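Local coordinates for uncharacterized protein MJ0236 (Methanocaldococcus jannaschii DSM 2661, PDB 2PHP) that probably carries out two stages of thiamine biosynthesis, phosphorylating hydroxymethylpyrimidine and joining it to the thiazole phosphate, the latter through the C-terminal ThiN domain crystallised here, at residues V115-R120 and I147-G152. Sequence-based numbering, arbitrary orientation.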
loop_
_atom_site.group_PDB
_atom_site.type_symbol
_atom_site.label_atom_id
_atom_site.label_comp_id
_atom_site.label_asym_id
_atom_site.label_seq_id
_atom_site.Cartn_x
_atom_site.Cartn_y
_atom_site.Cartn_z
ATOM N N VAL B 115 33.767 5.575 -12.068
ATOM C CA VAL B 115 33.200 6.565 -11.161
ATOM C C VAL B 115 33.654 7.986 -11.488
ATOM O O VAL B 115 34.797 8.216 -11.884
ATOM C CB VAL B 115 33.605 6.253 -9.697
ATOM C CG1 VAL B 115 32.853 7.159 -8.737
ATOM C CG2 VAL B 115 33.341 4.794 -9.380
ATOM N N SER B 116 32.744 8.937 -11.320
ATOM C CA SER B 116 33.037 10.337 -11.556
ATOM C C SER B 116 32.174 11.128 -10.579
ATOM O O SER B 116 31.300 10.564 -9.921
ATOM C CB SER B 116 32.716 10.720 -13.001
ATOM O OG SER B 116 33.108 12.055 -13.261
ATOM N N SER B 117 32.405 12.431 -10.482
ATOM C CA SER B 117 31.641 13.239 -9.544
ATOM C C SER B 117 31.632 14.732 -9.867
ATOM O O SER B 117 32.160 15.166 -10.890
ATOM C CB SER B 117 32.207 13.025 -8.142
ATOM O OG SER B 117 33.587 13.343 -8.121
ATOM N N PHE B 118 31.007 15.503 -8.981
ATOM C CA PHE B 118 30.922 16.955 -9.103
ATOM C C PHE B 118 30.809 17.543 -7.698
ATOM O O PHE B 118 30.442 16.839 -6.751
ATOM C CB PHE B 118 29.717 17.369 -9.967
ATOM C CG PHE B 118 28.384 17.086 -9.337
ATOM C CD1 PHE B 118 27.817 17.982 -8.434
ATOM C CD2 PHE B 118 27.697 15.918 -9.642
ATOM C CE1 PHE B 118 26.578 17.714 -7.843
ATOM C CE2 PHE B 118 26.464 15.642 -9.057
ATOM C CZ PHE B 118 25.903 16.542 -8.155
ATOM N N ASP B 119 31.118 18.830 -7.575
ATOM C CA ASP B 119 31.099 19.524 -6.290
ATOM C C ASP B 119 30.024 20.599 -6.242
ATOM O O ASP B 119 30.107 21.590 -6.966
ATOM C CB ASP B 119 32.463 20.179 -6.042
ATOM C CG ASP B 119 32.601 20.743 -4.634
ATOM O OD1 ASP B 119 31.590 21.195 -4.059
ATOM O OD2 ASP B 119 33.732 20.743 -4.104
ATOM N N ARG B 120 29.034 20.416 -5.374
ATOM C CA ARG B 120 27.947 21.384 -5.253
ATOM C C ARG B 120 28.454 22.801 -4.988
ATOM O O ARG B 120 27.813 23.773 -5.381
ATOM C CB ARG B 120 26.959 20.955 -4.152
ATOM C CG ARG B 120 26.010 19.817 -4.577
ATOM C CD ARG B 120 25.207 19.272 -3.395
ATOM N NE ARG B 120 24.328 18.160 -3.760
ATOM C CZ ARG B 120 23.152 18.295 -4.372
ATOM N NH1 ARG B 120 22.691 19.495 -4.688
ATOM N NH2 ARG B 120 22.437 17.219 -4.679
ATOM N N ILE B 147 28.857 5.415 -12.233
ATOM C CA ILE B 147 28.471 6.148 -11.042
ATOM C C ILE B 147 28.853 7.619 -11.054
ATOM O O ILE B 147 29.955 7.992 -11.468
ATOM C CB ILE B 147 29.119 5.502 -9.793
ATOM C CG1 ILE B 147 28.660 4.048 -9.662
ATOM C CG2 ILE B 147 28.794 6.307 -8.559
ATOM C CD1 ILE B 147 29.352 3.276 -8.554
ATOM N N ILE B 148 27.919 8.443 -10.596
ATOM C CA ILE B 148 28.123 9.868 -10.468
ATOM C C ILE B 148 27.683 10.149 -9.036
ATOM O O ILE B 148 26.523 9.936 -8.674
ATOM C CB ILE B 148 27.249 10.681 -11.447
ATOM C CG1 ILE B 148 27.713 10.442 -12.886
ATOM C CG2 ILE B 148 27.354 12.163 -11.126
ATOM C CD1 ILE B 148 26.979 11.268 -13.905
ATOM N N TYR B 149 28.617 10.593 -8.209
ATOM C CA TYR B 149 28.295 10.874 -6.822
ATOM C C TYR B 149 28.737 12.283 -6.498
ATOM O O TYR B 149 29.416 12.920 -7.291
ATOM C CB TYR B 149 29.014 9.873 -5.910
ATOM C CG TYR B 149 30.491 10.153 -5.687
ATOM C CD1 TYR B 149 30.910 11.077 -4.726
ATOM C CD2 TYR B 149 31.472 9.488 -6.427
ATOM C CE1 TYR B 149 32.266 11.329 -4.504
ATOM C CE2 TYR B 149 32.830 9.734 -6.213
ATOM C CZ TYR B 149 33.219 10.654 -5.251
ATOM O OH TYR B 149 34.559 10.898 -5.036
ATOM N N ASP B 150 28.317 12.773 -5.341
ATOM C CA ASP B 150 28.720 14.088 -4.880
ATOM C C ASP B 150 28.677 14.017 -3.359
ATOM O O ASP B 150 27.874 13.271 -2.787
ATOM C CB ASP B 150 27.811 15.194 -5.440
ATOM C CG ASP B 150 26.492 15.320 -4.696
ATOM O OD1 ASP B 150 25.633 14.426 -4.836
ATOM O OD2 ASP B 150 26.325 16.323 -3.972
ATOM N N ARG B 151 29.554 14.770 -2.703
ATOM C CA ARG B 151 29.641 14.734 -1.253
ATOM C C ARG B 151 28.612 15.572 -0.496
ATOM O O ARG B 151 28.717 15.751 0.724
ATOM C CB ARG B 151 31.069 15.090 -0.821
ATOM C CG ARG B 151 32.108 14.100 -1.350
ATOM C CD ARG B 151 33.392 14.060 -0.507
ATOM N NE ARG B 151 34.520 14.763 -1.129
ATOM C CZ ARG B 151 34.692 16.085 -1.115
ATOM N NH1 ARG B 151 33.810 16.873 -0.505
ATOM N NH2 ARG B 151 35.752 16.626 -1.711
ATOM N N GLY B 152 27.608 16.064 -1.213
ATOM C CA GLY B 152 26.567 16.850 -0.574
ATOM C C GLY B 152 26.912 18.315 -0.441
ATOM O O GLY B 152 27.840 18.803 -1.082
HETATM O O HOH W 1 31.209 16.277 -4.289
HETATM O O HOH W 2 23.447 15.043 -3.269
#
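Asp-150 and Arg-120 form a salt bridge in which Arg-120 NE reaches Asp-150 OD2 at 2.7 Å; as a hydrogen bond it is weak, its N-H···O angle being 130°. OD2 also accepts from Gly-152 N (3.1 Å), closing an Asx turn, with that N-H above the carboxylate plane. Asp-150 OD1 accepts a hydrogen bond from a water that in turn accepts from Arg-120 NH2, and forms a salt bridge with Arg-161, so both oxygens of this buried carboxylate are engaged. Asp-150 CB lies over the Phe-118 ring face, 3.7 Å from the centroid, a CH-pi contact; chi1 (79°, CG between backbone N and carbonyl carbon) and chi2 turn the carboxylate plane to within 5° of the ring's. Asp-150 ends strand 147-150, which pairs in parallel with 115-117, outermost in the chain's mixed sheet, helix 129-141 completing a beta-alpha-beta unit. There Ser-116 N donates to Ile-147 O (2.9 Å) and Ser-116 O accepts from Tyr-149 N (3.2 Å); the next rung, Phe-118 N to Tyr-149 O at 3.5 Å, is weak. A second water donates to Phe-118 O and accepts from Arg-151 N. Ser-116 OG bonds to Ala-137 O of the helix, whereas Ser-117 CB makes a CH-pi contact 3.8 Å from the Tyr-149 ring centroid, nearly along the normal, and Val-115 CG1 meets that ring's edge, 3.6 Å from Tyr-149 CD2.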